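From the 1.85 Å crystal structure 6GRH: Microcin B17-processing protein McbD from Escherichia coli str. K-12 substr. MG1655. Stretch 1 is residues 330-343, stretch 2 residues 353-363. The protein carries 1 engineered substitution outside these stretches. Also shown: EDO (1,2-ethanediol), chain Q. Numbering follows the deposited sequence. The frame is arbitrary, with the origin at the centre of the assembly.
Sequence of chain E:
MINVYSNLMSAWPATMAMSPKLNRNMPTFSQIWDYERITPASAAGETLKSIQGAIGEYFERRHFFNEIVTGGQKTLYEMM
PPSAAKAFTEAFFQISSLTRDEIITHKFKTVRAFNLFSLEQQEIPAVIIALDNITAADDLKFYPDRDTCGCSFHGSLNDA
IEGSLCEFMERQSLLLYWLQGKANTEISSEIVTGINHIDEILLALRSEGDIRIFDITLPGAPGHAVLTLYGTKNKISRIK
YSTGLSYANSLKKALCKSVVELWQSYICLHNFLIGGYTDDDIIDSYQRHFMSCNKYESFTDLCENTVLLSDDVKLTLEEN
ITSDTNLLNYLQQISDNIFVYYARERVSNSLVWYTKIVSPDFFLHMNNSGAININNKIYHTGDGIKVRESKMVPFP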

ATOM      1  N   TYR E 330     -35.657  46.842  -9.002  1.00 41.36           N
ATOM      2  CA  TYR E 330     -35.052  47.900  -8.216  1.00 41.08           C
ATOM      3  C   TYR E 330     -33.937  48.603  -9.013  1.00 40.26           C
ATOM      4  O   TYR E 330     -33.912  49.823  -9.112  1.00 39.50           O
ATOM      5  CB  TYR E 330     -34.504  47.338  -6.909  1.00 40.82           C
ATOM      6  CG  TYR E 330     -33.621  48.309  -6.165  1.00 41.60           C
ATOM      7  CD1 TYR E 330     -34.174  49.334  -5.381  1.00 42.53           C
ATOM      8  CD2 TYR E 330     -32.228  48.222  -6.269  1.00 40.98           C
ATOM      9  CE1 TYR E 330     -33.361  50.227  -4.701  1.00 43.15           C
ATOM     10  CE2 TYR E 330     -31.406  49.112  -5.603  1.00 41.38           C
ATOM     11  CZ  TYR E 330     -31.970  50.110  -4.824  1.00 42.82           C
ATOM     12  OH  TYR E 330     -31.141  50.982  -4.159  1.00 44.16           O
ATOM     13  N   LEU E 331     -33.019  47.825  -9.576  1.00 38.95           N
ATOM     14  CA  LEU E 331     -31.898  48.405 -10.331  1.00 39.08           C
ATOM     15  C   LEU E 331     -32.364  49.185 -11.553  1.00 40.36           C
ATOM     16  O   LEU E 331     -31.868  50.287 -11.809  1.00 40.72           O
ATOM     17  CB  LEU E 331     -30.893  47.328 -10.754  1.00 38.00           C
ATOM     18  CG  LEU E 331     -30.049  46.791  -9.595  1.00 37.34           C
ATOM     19  CD1 LEU E 331     -29.263  45.558  -9.997  1.00 36.76           C
ATOM     20  CD2 LEU E 331     -29.146  47.863  -9.007  1.00 37.53           C
ATOM     21  N   GLN E 332     -33.327  48.627 -12.283  1.00 41.50           N
ATOM     22  CA  GLN E 332     -33.843  49.265 -13.492  1.00 43.75           C
ATOM     23  C   GLN E 332     -34.512  50.607 -13.216  1.00 45.00           C
ATOM     24  O   GLN E 332     -34.461  51.484 -14.062  1.00 46.72           O
ATOM     25  CB  GLN E 332     -34.805  48.353 -14.259  1.00 44.79           C
ATOM     26  CG  GLN E 332     -35.068  48.852 -15.676  1.00 46.16           C
ATOM     27  CD  GLN E 332     -35.845  47.874 -16.527  1.00 47.54           C
ATOM     28  OE1 GLN E 332     -36.459  46.929 -16.018  1.00 48.31           O
ATOM     29  NE2 GLN E 332     -35.826  48.098 -17.842  1.00 48.52           N
ATOM     30  N   GLN E 333     -35.127  50.754 -12.045  1.00 45.76           N
ATOM     31  CA  GLN E 333     -35.740  52.028 -11.613  1.00 47.00           C
ATOM     32  C   GLN E 333     -34.684  53.116 -11.453  1.00 46.92           C
ATOM     33  O   GLN E 333     -34.940  54.277 -11.753  1.00 47.83           O
ATOM     34  CB  GLN E 333     -36.541  51.869 -10.304  1.00 47.18           C
ATOM     35  CG  GLN E 333     -37.916  51.256 -10.490  1.00 48.16           C
ATOM     36  N   ILE E 334     -33.490  52.734 -11.009  1.00 45.84           N
ATOM     37  CA  ILE E 334     -32.373  53.661 -10.920  1.00 45.92           C
ATOM     38  C   ILE E 334     -31.820  53.957 -12.320  1.00 45.98           C
ATOM     39  O   ILE E 334     -31.577  55.103 -12.638  1.00 46.50           O
ATOM     40  CB  ILE E 334     -31.275  53.137  -9.960  1.00 45.28           C
ATOM     41  CG1 ILE E 334     -31.844  53.004  -8.532  1.00 45.36           C
ATOM     42  CG2 ILE E 334     -30.039  54.053  -9.983  1.00 45.63           C
ATOM     43  CD1 ILE E 334     -31.057  52.085  -7.617  1.00 44.45           C
ATOM     44  N   SER E 335     -31.614  52.929 -13.146  1.00 45.97           N
ATOM     45  CA  SER E 335     -31.051  53.114 -14.495  1.00 45.80           C
ATOM     46  C   SER E 335     -31.253  51.907 -15.398  1.00 44.91           C
ATOM     47  O   SER E 335     -30.990  50.790 -14.977  1.00 43.50           O
ATOM     48  CB  SER E 335     -29.543  53.373 -14.405  1.00 45.70           C
ATOM     49  OG  SER E 335     -28.956  53.454 -15.703  1.00 45.13           O
ATOM     50  N   ASP E 336     -31.635  52.155 -16.656  1.00 45.40           N
ATOM     51  CA  ASP E 336     -31.702  51.109 -17.688  1.00 45.90           C
ATOM     52  C   ASP E 336     -30.318  50.714 -18.226  1.00 43.33           C
ATOM     53  O   ASP E 336     -30.205  49.711 -18.921  1.00 41.98           O
ATOM     54  CB  ASP E 336     -32.583  51.553 -18.875  1.00 49.54           C
ATOM     55  CG  ASP E 336     -34.045  51.814 -18.477  1.00 53.01           C
ATOM     56  OD1 ASP E 336     -34.485  51.266 -17.450  1.00 56.23           O
ATOM     57  OD2 ASP E 336     -34.766  52.576 -19.176  1.00 56.90           O
ATOM     58  N   ASN E 337     -29.285  51.509 -17.910  1.00 42.19           N
ATOM     59  CA  ASN E 337     -27.944  51.365 -18.469  1.00 40.86           C
ATOM     60  C   ASN E 337     -27.044  50.497 -17.589  1.00 38.88           C
ATOM     61  O   ASN E 337     -26.073  50.980 -16.997  1.00 38.29           O
ATOM     62  CB  ASN E 337     -27.307  52.747 -18.671  1.00 41.99           C
ATOM     63  CG  ASN E 337     -28.034  53.571 -19.700  1.00 43.40           C
ATOM     64  OD1 ASN E 337     -28.393  53.062 -20.760  1.00 43.75           O
ATOM     65  ND2 ASN E 337     -28.265  54.853 -19.395  1.00 44.82           N
ATOM     66  N   ILE E 338     -27.397  49.218 -17.502  1.00 37.24           N
ATOM     67  CA  ILE E 338     -26.601  48.224 -16.795  1.00 36.11           C
ATOM     68  C   ILE E 338     -26.375  47.090 -17.787  1.00 34.94           C
ATOM     69  O   ILE E 338     -27.333  46.570 -18.383  1.00 35.27           O
ATOM     70  CB  ILE E 338     -27.280  47.693 -15.517  1.00 36.40           C
ATOM     71  CG1 ILE E 338     -27.710  48.846 -14.615  1.00 37.88           C
ATOM     72  CG2 ILE E 338     -26.332  46.772 -14.753  1.00 35.57           C
ATOM     73  CD1 ILE E 338     -28.328  48.419 -13.291  1.00 37.87           C
ATOM     74  N   PHE E 339     -25.112  46.713 -17.940  1.00 33.81           N
ATOM     75  CA  PHE E 339     -24.672  45.821 -18.998  1.00 33.40           C
ATOM     76  C   PHE E 339     -23.915  44.653 -18.409  1.00 32.07           C
ATOM     77  O   PHE E 339     -23.300  44.767 -17.347  1.00 32.03           O
ATOM     78  CB  PHE E 339     -23.785  46.593 -19.995  1.00 34.33           C
ATOM     79  CG  PHE E 339     -24.445  47.819 -20.504  1.00 35.67           C
ATOM     80  CD1 PHE E 339     -25.465  47.717 -21.433  1.00 36.59           C
ATOM     81  CD2 PHE E 339     -24.145  49.062 -19.955  1.00 36.41           C
ATOM     82  CE1 PHE E 339     -26.151  48.843 -21.848  1.00 37.97           C
ATOM     83  CE2 PHE E 339     -24.802  50.187 -20.381  1.00 38.01           C
ATOM     84  CZ  PHE E 339     -25.810  50.084 -21.333  1.00 38.73           C
ATOM     85  N   VAL E 340     -23.975  43.534 -19.113  1.00 30.72           N
ATOM     86  CA  VAL E 340     -23.267  42.350 -18.737  1.00 29.40           C
ATOM     87  C   VAL E 340     -22.239  42.068 -19.822  1.00 28.88           C
ATOM     88  O   VAL E 340     -22.601  41.657 -20.927  1.00 28.03           O
ATOM     89  CB  VAL E 340     -24.225  41.155 -18.624  1.00 29.20           C
ATOM     90  CG1 VAL E 340     -23.476  39.932 -18.149  1.00 28.71           C
ATOM     91  CG2 VAL E 340     -25.405  41.473 -17.703  1.00 29.64           C
ATOM     92  N   TYR E 341     -20.959  42.278 -19.501  1.00 28.32           N
ATOM     93  CA  TYR E 341     -19.889  41.716 -20.300  1.00 28.03           C
ATOM     94  C   TYR E 341     -19.887  40.234 -20.059  1.00 27.65           C
ATOM     95  O   TYR E 341     -20.064  39.780 -18.909  1.00 27.09           O
ATOM     96  CB  TYR E 341     -18.520  42.265 -19.901  1.00 27.77           C
ATOM     97  CG  TYR E 341     -17.389  41.401 -20.375  1.00 27.39           C
ATOM     98  CD1 TYR E 341     -16.956  41.458 -21.686  1.00 27.74           C
ATOM     99  CD2 TYR E 341     -16.758  40.523 -19.511  1.00 26.89           C
ATOM    100  CE1 TYR E 341     -15.908  40.676 -22.132  1.00 27.72           C
ATOM    101  CE2 TYR E 341     -15.724  39.693 -19.942  1.00 26.39           C
ATOM    102  CZ  TYR E 341     -15.292  39.773 -21.250  1.00 27.10           C
ATOM    103  OH  TYR E 341     -14.265  38.955 -21.675  1.00 26.50           O
ATOM    104  N   TYR E 342     -19.647  39.467 -21.115  1.00 27.73           N
ATOM    105  CA  TYR E 342     -19.590  38.007 -20.966  1.00 27.94           C
ATOM    106  C   TYR E 342     -18.574  37.402 -21.902  1.00 27.51           C
ATOM    107  O   TYR E 342     -18.271  37.957 -22.973  1.00 27.91           O
ATOM    108  CB  TYR E 342     -20.987  37.382 -21.163  1.00 28.74           C
ATOM    109  CG  TYR E 342     -21.467  37.445 -22.578  1.00 30.00           C
ATOM    110  CD1 TYR E 342     -22.103  38.571 -23.058  1.00 31.24           C
ATOM    111  CD2 TYR E 342     -21.233  36.388 -23.452  1.00 30.37           C
ATOM    112  CE1 TYR E 342     -22.504  38.649 -24.386  1.00 32.59           C
ATOM    113  CE2 TYR E 342     -21.630  36.448 -24.771  1.00 31.45           C
ATOM    114  CZ  TYR E 342     -22.239  37.574 -25.245  1.00 32.53           C
ATOM    115  OH  TYR E 342     -22.631  37.624 -26.571  1.00 34.21           O
ATOM    116  N   ALA E 343     -18.001  36.290 -21.449  1.00 26.82           N
ATOM    117  CA  ALA E 343     -17.132  35.440 -22.256  1.00 26.51           C
ATOM    118  C   ALA E 343     -17.380  33.996 -21.788  1.00 26.45           C
ATOM    119  O   ALA E 343     -17.871  33.755 -20.660  1.00 25.89           O
ATOM    120  CB  ALA E 343     -15.687  35.803 -22.074  1.00 26.23           C
TER
HETATM  121  C1  EDO Q 701     -23.004  24.298 -19.244  1.00 41.29           C
HETATM  122  O1  EDO Q 701     -21.778  24.642 -18.589  1.00 41.88           O
HETATM  123  C2  EDO Q 701     -23.490  25.491 -20.063  1.00 41.08           C
HETATM  124  O2  EDO Q 701     -23.173  26.734 -19.422  1.00 38.30           O
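Stretch 2 353-363: WYTKIVSPDFF

Stretch 2 enters as a β-strand, Trp353 to Val358, and leaves through a type I turn from Ser359 to Phe362. The strand runs antiparallel to strand 339-343 of stretch 1, with an angle of 162° between their N-to-C directions and a closest approach of 4.6 Å between their axes. The turn continues the antiparallel course alongside the loop 335-338, and the side chain of Phe362 reaches the end of the helix that closes at Ile334. Together the two stretches bury 886 Å² of surface, summed over both sides.

Backbone pairing fixes the register. Phe339 pairs with Val358, Tyr341 with Lys356 and Ala343 with Tyr354, each through two hydrogen bonds. Phe339 N donates to Val358 O (2.9 Å) and Val358 N to Phe339 O (3.0 Å); Tyr341 N reaches Lys356 O at 2.8 Å, answered by Lys356 N to Tyr341 O at 3.0 Å; Ala343 N to Tyr354 O and Tyr354 N to Ala343 O are both 2.9 Å. Between these lie the non-hydrogen-bonded pairs Val340-Ile357 and Tyr342-Thr355, whose CA atoms are 4.7 and 4.4 Å apart. Here CA-H groups approach carbonyl oxygens of the facing strand, as in the contacts of Thr355 CA with Tyr341 O (3.1 Å) and Tyr342 CA with Tyr354 O (3.2 Å).

Polar side chains tie the turn to the loop beyond the strands. Asp361 OD2 accepts a very short hydrogen bond from Ser335 OG (2.4 Å) and a second from Asn337 ND2 (3.1 Å), so one carboxylate oxygen holds two loop residues. Ser359 OG donates to Asn337 O at 2.5 Å and also accepts from Asp361 N at 3.2 Å, linking the turn's own backbone to its partner. Within the loop, Asn337 N donates to Ser335 OG (3.0 Å), while the turn is closed by Phe362 N to Ser359 O (3.2 Å).

Apolar contacts complete the packing. Phe362 points toward stretch 1, its ring meeting the helix and loop: CZ lies 3.6 Å from Ile334 CG2 and 3.9 Å from Leu331 CD2, and CE1 lies 3.9 Å from Ile338 CD1. On the sheet face bearing Val340, Tyr342, Thr355 and Ile357, Val340 CG2 packs 4.2 Å from Ile357 CG1; Ile357 CG2 also touches Ile338 CG2 at 3.5 Å. On the other face, Ala343 CB sits 4.0 Å from Tyr354 CD1, and Pro360 CD approaches the edge of the Phe339 ring, 4.1 Å from CE2 of Phe339.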

ATOM      1  N   TRP E 353     -18.058  30.392 -17.692  1.00 25.34           N
ATOM      2  CA  TRP E 353     -18.556  31.740 -17.973  1.00 25.33           C
ATOM      3  C   TRP E 353     -17.787  32.766 -17.172  1.00 25.43           C
ATOM      4  O   TRP E 353     -17.537  32.567 -15.966  1.00 25.25           O
ATOM      5  CB  TRP E 353     -20.024  31.821 -17.609  1.00 25.37           C
ATOM      6  CG  TRP E 353     -20.814  30.954 -18.514  1.00 25.97           C
ATOM      7  CD1 TRP E 353     -21.083  29.629 -18.352  1.00 26.02           C
ATOM      8  CD2 TRP E 353     -21.354  31.327 -19.772  1.00 26.80           C
ATOM      9  NE1 TRP E 353     -21.777  29.161 -19.430  1.00 26.79           N
ATOM     10  CE2 TRP E 353     -21.947  30.181 -20.324  1.00 27.17           C
ATOM     11  CE3 TRP E 353     -21.392  32.531 -20.497  1.00 27.61           C
ATOM     12  CZ2 TRP E 353     -22.603  30.200 -21.551  1.00 28.07           C
ATOM     13  CZ3 TRP E 353     -22.043  32.546 -21.731  1.00 28.06           C
ATOM     14  CH2 TRP E 353     -22.651  31.394 -22.231  1.00 28.23           C
ATOM     15  N   TYR E 354     -17.407  33.845 -17.840  1.00 25.34           N
ATOM     16  CA  TYR E 354     -16.820  35.014 -17.198  1.00 26.04           C
ATOM     17  C   TYR E 354     -17.798  36.145 -17.449  1.00 27.24           C
ATOM     18  O   TYR E 354     -18.281  36.303 -18.594  1.00 28.11           O
ATOM     19  CB  TYR E 354     -15.473  35.367 -17.819  1.00 26.03           C
ATOM     20  CG  TYR E 354     -14.541  34.205 -17.996  1.00 25.92           C
ATOM     21  CD1 TYR E 354     -14.616  33.395 -19.120  1.00 26.63           C
ATOM     22  CD2 TYR E 354     -13.559  33.924 -17.050  1.00 25.85           C
ATOM     23  CE1 TYR E 354     -13.735  32.313 -19.294  1.00 26.44           C
ATOM     24  CE2 TYR E 354     -12.685  32.855 -17.201  1.00 25.46           C
ATOM     25  CZ  TYR E 354     -12.761  32.063 -18.327  1.00 26.10           C
ATOM     26  OH  TYR E 354     -11.881  31.013 -18.483  1.00 26.91           O
ATOM     27  N   THR E 355     -18.120  36.902 -16.408  1.00 26.71           N
ATOM     28  CA  THR E 355     -19.041  38.023 -16.559  1.00 27.43           C
ATOM     29  C   THR E 355     -18.547  39.213 -15.761  1.00 27.78           C
ATOM     30  O   THR E 355     -17.884  39.042 -14.736  1.00 26.83           O
ATOM     31  CB  THR E 355     -20.468  37.703 -16.054  1.00 27.82           C
ATOM     32  OG1 THR E 355     -20.382  37.111 -14.760  1.00 28.44           O
ATOM     33  CG2 THR E 355     -21.194  36.765 -16.998  1.00 28.22           C
ATOM     34  N   LYS E 356     -18.923  40.410 -16.211  1.00 28.76           N
ATOM     35  CA  LYS E 356     -18.769  41.628 -15.412  1.00 30.27           C
ATOM     36  C   LYS E 356     -19.975  42.524 -15.646  1.00 31.08           C
ATOM     37  O   LYS E 356     -20.335  42.817 -16.796  1.00 30.37           O
ATOM     38  CB  LYS E 356     -17.483  42.382 -15.756  1.00 31.30           C
ATOM     39  CG  LYS E 356     -17.191  43.619 -14.878  1.00 33.07           C
ATOM     40  CD  LYS E 356     -16.022  44.391 -15.460  1.00 34.75           C
ATOM     41  CE  LYS E 356     -15.686  45.710 -14.764  1.00 36.45           C
ATOM     42  NZ  LYS E 356     -14.980  45.479 -13.478  1.00 36.66           N
ATOM     43  N   ILE E 357     -20.605  42.917 -14.547  1.00 31.93           N
ATOM     44  CA  ILE E 357     -21.695  43.849 -14.584  1.00 33.55           C
ATOM     45  C   ILE E 357     -21.137  45.246 -14.413  1.00 34.36           C
ATOM     46  O   ILE E 357     -20.431  45.513 -13.438  1.00 35.50           O
ATOM     47  CB  ILE E 357     -22.791  43.500 -13.555  1.00 34.11           C
ATOM     48  CG1 ILE E 357     -23.457  42.205 -14.019  1.00 34.50           C
ATOM     49  CG2 ILE E 357     -23.801  44.641 -13.473  1.00 35.16           C
ATOM     50  CD1 ILE E 357     -24.607  41.716 -13.201  1.00 35.36           C
ATOM     51  N   VAL E 358     -21.486  46.102 -15.376  1.00 34.36           N
ATOM     52  CA  VAL E 358     -20.967  47.451 -15.551  1.00 35.58           C
ATOM     53  C   VAL E 358     -22.125  48.416 -15.773  1.00 35.41           C
ATOM     54  O   VAL E 358     -22.998  48.144 -16.596  1.00 36.17           O
ATOM     55  CB  VAL E 358     -20.092  47.569 -16.828  1.00 35.92           C
ATOM     56  CG1 VAL E 358     -19.603  48.999 -17.034  1.00 37.88           C
ATOM     57  CG2 VAL E 358     -18.911  46.625 -16.759  1.00 35.90           C
ATOM     58  N   SER E 359     -22.102  49.546 -15.069  1.00 35.41           N
ATOM     59  CA  SER E 359     -23.013  50.648 -15.344  1.00 35.65           C
ATOM     60  C   SER E 359     -22.344  52.025 -15.198  1.00 36.27           C
ATOM     61  O   SER E 359     -21.831  52.349 -14.125  1.00 36.08           O
ATOM     62  CB  SER E 359     -24.232  50.589 -14.439  1.00 35.63           C
ATOM     63  OG  SER E 359     -25.123  51.661 -14.754  1.00 36.14           O
ATOM     64  N   PRO E 360     -22.380  52.855 -16.265  1.00 37.25           N
ATOM     65  CA  PRO E 360     -21.910  54.258 -16.119  1.00 38.32           C
ATOM     66  C   PRO E 360     -22.823  55.156 -15.283  1.00 39.50           C
ATOM     67  O   PRO E 360     -22.450  56.295 -15.016  1.00 40.33           O
ATOM     68  CB  PRO E 360     -21.845  54.756 -17.565  1.00 38.87           C
ATOM     69  CG  PRO E 360     -22.924  53.975 -18.257  1.00 38.80           C
ATOM     70  CD  PRO E 360     -22.898  52.600 -17.624  1.00 37.53           C
ATOM     71  N   ASP E 361     -24.010  54.667 -14.903  1.00 39.79           N
ATOM     72  CA  ASP E 361     -24.884  55.359 -13.952  1.00 40.77           C
ATOM     73  C   ASP E 361     -24.643  55.027 -12.473  1.00 39.58           C
ATOM     74  O   ASP E 361     -25.288  55.606 -11.585  1.00 39.31           O
ATOM     75  CB  ASP E 361     -26.341  55.097 -14.333  1.00 42.37           C
ATOM     76  CG  ASP E 361     -26.752  55.864 -15.582  1.00 44.61           C
ATOM     77  OD1 ASP E 361     -26.251  56.996 -15.783  1.00 46.16           O
ATOM     78  OD2 ASP E 361     -27.570  55.337 -16.372  1.00 45.99           O
ATOM     79  N   PHE E 362     -23.710  54.117 -12.217  1.00 37.40           N
ATOM     80  CA  PHE E 362     -23.247  53.798 -10.883  1.00 36.75           C
ATOM     81  C   PHE E 362     -21.734  54.040 -10.898  1.00 36.69           C
ATOM     82  O   PHE E 362     -21.166  54.430 -11.942  1.00 37.13           O
ATOM     83  CB  PHE E 362     -23.542  52.323 -10.574  1.00 35.91           C
ATOM     84  CG  PHE E 362     -25.010  51.996 -10.363  1.00 36.17           C
ATOM     85  CD1 PHE E 362     -25.873  51.863 -11.442  1.00 36.38           C
ATOM     86  CD2 PHE E 362     -25.507  51.767  -9.093  1.00 36.45           C
ATOM     87  CE1 PHE E 362     -27.208  51.546 -11.259  1.00 36.79           C
ATOM     88  CE2 PHE E 362     -26.855  51.453  -8.900  1.00 36.55           C
ATOM     89  CZ  PHE E 362     -27.700  51.330  -9.986  1.00 36.51           C
ATOM     90  N   PHE E 363     -21.069  53.811  -9.771  1.00 35.83           N
ATOM     91  CA  PHE E 363     -19.598  53.875  -9.765  1.00 35.72           C
ATOM     92  C   PHE E 363     -18.977  52.831 -10.703  1.00 34.65           C
ATOM     93  O   PHE E 363     -19.320  51.660 -10.648  1.00 33.70           O
ATOM     94  CB  PHE E 363     -19.051  53.744  -8.355  1.00 35.49           C
ATOM     95  CG  PHE E 363     -19.425  54.895  -7.481  1.00 37.21           C
ATOM     96  CD1 PHE E 363     -18.729  56.099  -7.577  1.00 38.05           C
ATOM     97  CD2 PHE E 363     -20.481  54.797  -6.595  1.00 37.44           C
ATOM     98  CE1 PHE E 363     -19.067  57.167  -6.786  1.00 39.86           C
ATOM     99  CE2 PHE E 363     -20.821  55.856  -5.792  1.00 38.47           C
ATOM    100  CZ  PHE E 363     -20.132  57.054  -5.888  1.00 40.07           C
TER